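Local coordinates for yeast Cdc13 OB4 (Candida glabrata, PDB 3RMH), which forms a homodimer through the fourth OB-fold domain of the telomere protein Cdc13, a dimerization that assists DNA binding by Cdc13, at the interface of chains A and B. Residues are numbered along the deposited sequence; one frame, centred on the assembly and turned at random. Chains: chain A/B, Yeast Cdc13 OB4.

The interface of chains A and B. Residues chain A 20-23, 113-115, 117; chain B 61-65, 67.
At B:Val62 the two chains run side by side as a short parallel beta bridge with A:Ile114. The backbone N of B:Val62 gives a hydrogen bond to A:Arg113 O, 2.8 Å away and nearly along the C=O axis. The carbonyl O of B:Val62 takes one back from A:Ile115 N at 3.0 Å, almost straight at the hydrogen (178°), with the donor standing above the carbonyl plane. Packing is tightest here. B:Val62 CG1 sits in the crowded position between backbone N and carbonyl carbon (chi1 58°), alongside A:Ile114 and pointing the same way, so that it presses on A:Ile114 CG1 at 3.4 Å. The CG2 branch of A:Ile114, anti to its backbone N, meets the tip of B:Ile67, CD1, at 3.7 Å. On the other side of the bridge A:Ile115 crosses B:Tyr61 at about a right angle, its CG1 against B:Tyr61 CB at 3.5 Å.

Farther along, the 3-10 turn 64-66 of chain B docks at the end of helix 16-21. B:Val65 N donates to A:Asn20 O (3.0 Å), and B:Pro64 CB lies 3.3 Å from the amide oxygen A:Asn20 OD1. B:Val65 CB rests over the centre of the A:His21 ring; the side chain of B:Val65 is modelled no further than CB.

The margins are looser. A:Arg113, poorly ordered, bends its chain to lay the guanidinium obliquely over the rim of the B:Tyr61 ring, a tentative cation-pi contact. A:Gln23, also poorly ordered, brushes B:Pro63. Repeated by two-fold symmetry, this backbone-zipped patch helps hold the OB4 dimer together.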
ATOM      1  N   ASN A  20      -3.414   6.055  -9.878  1.00 25.69           N
ATOM      2  CA  ASN A  20      -2.190   5.855  -9.094  1.00 27.22           C
ATOM      3  C   ASN A  20      -0.979   6.583  -9.652  1.00 30.20           C
ATOM      4  O   ASN A  20       0.037   6.719  -8.964  1.00 27.52           O
ATOM      5  CB  ASN A  20      -1.875   4.365  -8.895  1.00 22.62           C
ATOM      6  CG  ASN A  20      -2.660   3.762  -7.746  1.00 24.51           C
ATOM      7  OD1 ASN A  20      -2.941   4.438  -6.750  1.00 26.61           O
ATOM      8  ND2 ASN A  20      -3.023   2.490  -7.877  1.00 26.53           N
ATOM      9  N   HIS A  21      -1.084   7.045 -10.895  1.00 30.17           N
ATOM     10  CA  HIS A  21       0.034   7.733 -11.554  1.00 38.38           C
ATOM     11  C   HIS A  21      -0.051   9.260 -11.504  1.00 43.23           C
ATOM     12  O   HIS A  21       0.936   9.948 -11.757  1.00 40.89           O
ATOM     13  CB  HIS A  21       0.162   7.281 -13.014  1.00 42.75           C
ATOM     14  CG  HIS A  21       0.898   5.991 -13.181  1.00 47.17           C
ATOM     15  ND1 HIS A  21       2.269   5.917 -13.261  1.00 51.86           N
ATOM     16  CD2 HIS A  21       0.448   4.711 -13.275  1.00 48.18           C
ATOM     17  CE1 HIS A  21       2.640   4.657 -13.399  1.00 53.55           C
ATOM     18  NE2 HIS A  21       1.552   3.907 -13.408  1.00 53.48           N
ATOM     19  N   LEU A  22      -1.230   9.794 -11.218  1.00 43.13           N
ATOM     20  CA  LEU A  22      -1.391  11.249 -11.214  1.00 46.65           C
ATOM     21  C   LEU A  22      -0.365  11.878 -10.271  1.00 44.26           C
ATOM     22  O   LEU A  22      -0.441  11.693  -9.051  1.00 35.27           O
ATOM     23  CB  LEU A  22      -2.815  11.633 -10.807  1.00 36.35           C
ATOM     24  CG  LEU A  22      -3.925  11.264 -11.792  1.00 39.86           C
ATOM     25  CD1 LEU A  22      -5.293  11.640 -11.218  1.00 38.53           C
ATOM     26  CD2 LEU A  22      -3.698  11.941 -13.138  1.00 41.32           C
ATOM     27  N   GLN A  23       0.597  12.602 -10.847  1.00 52.53           N
ATOM     28  CA  GLN A  23       1.707  13.190 -10.094  1.00 55.43           C
ATOM     29  C   GLN A  23       1.289  14.394  -9.248  1.00 55.04           C
ATOM     30  O   GLN A  23       1.907  14.699  -8.226  1.00 61.03           O
ATOM     31  CB  GLN A  23       2.816  13.630 -11.054  1.00 67.34           C
ATOM     32  CG  GLN A  23       3.436  12.513 -11.874  1.00 80.40           C
ATOM     33  CD  GLN A  23       4.761  12.033 -11.306  1.00 89.36           C
ATOM     34  OE1 GLN A  23       5.210  12.504 -10.260  1.00 92.36           O
ATOM     35  NE2 GLN A  23       5.395  11.092 -11.996  1.00 90.38           N
ATOM     36  N   ARG A 113       3.723  14.449   2.035  1.00 60.79           N
ATOM     37  CA  ARG A 113       4.308  14.498   0.695  1.00 46.61           C
ATOM     38  C   ARG A 113       3.819  13.345  -0.205  1.00 37.84           C
ATOM     39  O   ARG A 113       4.008  13.372  -1.419  1.00 40.00           O
ATOM     40  CB  ARG A 113       5.833  14.539   0.751  1.00 58.98           C
ATOM     41  CG  ARG A 113       6.424  15.729  -0.002  1.00 62.54           C
ATOM     42  CD  ARG A 113       5.868  17.057   0.513  1.00 63.76           C
ATOM     43  NE  ARG A 113       5.675  18.021  -0.569  1.00 68.84           N
ATOM     44  CZ  ARG A 113       4.740  18.968  -0.570  1.00 71.75           C
ATOM     45  NH1 ARG A 113       3.909  19.084   0.458  1.00 73.01           N
ATOM     46  NH2 ARG A 113       4.633  19.798  -1.600  1.00 70.78           N
ATOM     47  N   ILE A 114       3.195  12.340   0.396  1.00 35.12           N
ATOM     48  CA  ILE A 114       2.580  11.251  -0.370  1.00 28.30           C
ATOM     49  C   ILE A 114       1.135  11.624  -0.698  1.00 36.24           C
ATOM     50  O   ILE A 114       0.423  12.160   0.144  1.00 36.69           O
ATOM     51  CB  ILE A 114       2.627   9.933   0.424  1.00 30.86           C
ATOM     52  CG1 ILE A 114       4.082   9.483   0.595  1.00 41.00           C
ATOM     53  CG2 ILE A 114       1.810   8.829  -0.265  1.00 34.88           C
ATOM     54  CD1 ILE A 114       4.308   8.537   1.752  1.00 43.59           C
ATOM     55  N   ILE A 115       0.719  11.378  -1.932  1.00 26.76           N
ATOM     56  CA  ILE A 115      -0.667  11.605  -2.312  1.00 29.53           C
ATOM     57  C   ILE A 115      -1.523  10.475  -1.778  1.00 30.46           C
ATOM     58  O   ILE A 115      -1.188   9.305  -1.926  1.00 29.29           O
ATOM     59  CB  ILE A 115      -0.843  11.682  -3.833  1.00 25.47           C
ATOM     60  CG1 ILE A 115      -0.215  12.976  -4.357  1.00 36.88           C
ATOM     61  CG2 ILE A 115      -2.328  11.659  -4.191  1.00 30.68           C
ATOM     62  CD1 ILE A 115      -0.116  13.042  -5.854  1.00 46.70           C
ATOM     63  N   TRP A 117      -5.574   8.967  -1.479  1.00 24.51           N
ATOM     64  CA  TRP A 117      -6.936   9.042  -1.975  1.00 25.00           C
ATOM     65  C   TRP A 117      -7.908   8.869  -0.820  1.00 25.64           C
ATOM     66  O   TRP A 117      -7.660   8.077   0.093  1.00 23.87           O
ATOM     67  CB  TRP A 117      -7.141   7.965  -3.041  1.00 19.89           C
ATOM     68  CG  TRP A 117      -6.394   8.288  -4.290  1.00 28.68           C
ATOM     69  CD1 TRP A 117      -5.100   7.953  -4.581  1.00 32.88           C
ATOM     70  CD2 TRP A 117      -6.873   9.067  -5.391  1.00 28.77           C
ATOM     71  NE1 TRP A 117      -4.754   8.463  -5.813  1.00 31.88           N
ATOM     72  CE2 TRP A 117      -5.824   9.143  -6.337  1.00 32.88           C
ATOM     73  CE3 TRP A 117      -8.087   9.695  -5.693  1.00 24.81           C
ATOM     74  CZ2 TRP A 117      -5.956   9.817  -7.554  1.00 33.10           C
ATOM     75  CZ3 TRP A 117      -8.216  10.366  -6.896  1.00 28.28           C
ATOM     76  CH2 TRP A 117      -7.155  10.420  -7.814  1.00 28.49           C
TER
ATOM     77  N   TYR B  61       4.682  16.190  -5.010  1.00 40.89           N
ATOM     78  CA  TYR B  61       4.109  15.070  -4.274  1.00 38.47           C
ATOM     79  C   TYR B  61       4.536  13.747  -4.910  1.00 34.72           C
ATOM     80  O   TYR B  61       4.887  13.704  -6.090  1.00 38.91           O
ATOM     81  CB  TYR B  61       2.571  15.156  -4.267  1.00 40.31           C
ATOM     82  CG  TYR B  61       2.043  16.372  -3.555  1.00 39.40           C
ATOM     83  CD1 TYR B  61       1.876  16.371  -2.176  1.00 40.02           C
ATOM     84  CD2 TYR B  61       1.730  17.532  -4.256  1.00 43.38           C
ATOM     85  CE1 TYR B  61       1.409  17.486  -1.514  1.00 57.47           C
ATOM     86  CE2 TYR B  61       1.258  18.655  -3.603  1.00 53.68           C
ATOM     87  CZ  TYR B  61       1.100  18.624  -2.232  1.00 60.59           C
ATOM     88  OH  TYR B  61       0.631  19.733  -1.568  1.00 65.45           O
ATOM     89  N   VAL B  62       4.505  12.673  -4.133  1.00 29.75           N
ATOM     90  CA  VAL B  62       4.764  11.341  -4.695  1.00 28.98           C
ATOM     91  C   VAL B  62       3.463  10.545  -4.875  1.00 30.91           C
ATOM     92  O   VAL B  62       2.708  10.317  -3.922  1.00 32.78           O
ATOM     93  CB  VAL B  62       5.770  10.531  -3.847  1.00 36.56           C
ATOM     94  CG1 VAL B  62       5.259  10.371  -2.440  1.00 43.06           C
ATOM     95  CG2 VAL B  62       6.031   9.164  -4.470  1.00 28.83           C
ATOM     96  N   PRO B  63       3.188  10.122  -6.113  1.00 31.99           N
ATOM     97  CA  PRO B  63       1.957   9.359  -6.344  1.00 27.54           C
ATOM     98  C   PRO B  63       2.145   7.910  -5.909  1.00 27.39           C
ATOM     99  O   PRO B  63       3.282   7.434  -5.805  1.00 27.74           O
ATOM    100  CB  PRO B  63       1.783   9.445  -7.859  1.00 32.65           C
ATOM    101  CG  PRO B  63       3.182   9.555  -8.377  1.00 36.11           C
ATOM    102  CD  PRO B  63       3.918  10.397  -7.362  1.00 38.38           C
ATOM    103  N   PRO B  64       1.039   7.202  -5.656  1.00 27.76           N
ATOM    104  CA  PRO B  64       1.164   5.836  -5.145  1.00 21.99           C
ATOM    105  C   PRO B  64       1.972   4.913  -6.044  1.00 22.56           C
ATOM    106  O   PRO B  64       2.651   4.023  -5.540  1.00 27.72           O
ATOM    107  CB  PRO B  64      -0.293   5.362  -5.065  1.00 29.56           C
ATOM    108  CG  PRO B  64      -1.065   6.621  -4.836  1.00 25.98           C
ATOM    109  CD  PRO B  64      -0.358   7.665  -5.662  1.00 27.03           C
ATOM    110  N   VAL B  65       1.912   5.108  -7.354  1.00 28.00           N
ATOM    111  CA  VAL B  65       2.588   4.174  -8.252  1.00 31.99           C
ATOM    112  C   VAL B  65       4.106   4.284  -8.151  1.00 33.95           C
ATOM    113  O   VAL B  65       4.824   3.375  -8.565  1.00 31.41           O
ATOM    114  CB  VAL B  65       2.137   4.369  -9.685  1.00 37.68           C
ATOM    115  N   ILE B  67       5.743   4.431  -5.381  1.00 23.49           N
ATOM    116  CA  ILE B  67       6.114   3.901  -4.082  1.00 22.24           C
ATOM    117  C   ILE B  67       6.036   2.381  -4.096  1.00 23.72           C
ATOM    118  O   ILE B  67       5.015   1.819  -4.469  1.00 23.91           O
ATOM    119  CB  ILE B  67       5.162   4.433  -2.995  1.00 23.85           C
ATOM    120  CG1 ILE B  67       5.326   5.960  -2.857  1.00 23.67           C
ATOM    121  CG2 ILE B  67       5.441   3.755  -1.652  1.00 27.32           C
ATOM    122  CD1 ILE B  67       4.173   6.630  -2.092  1.00 27.47           C
TER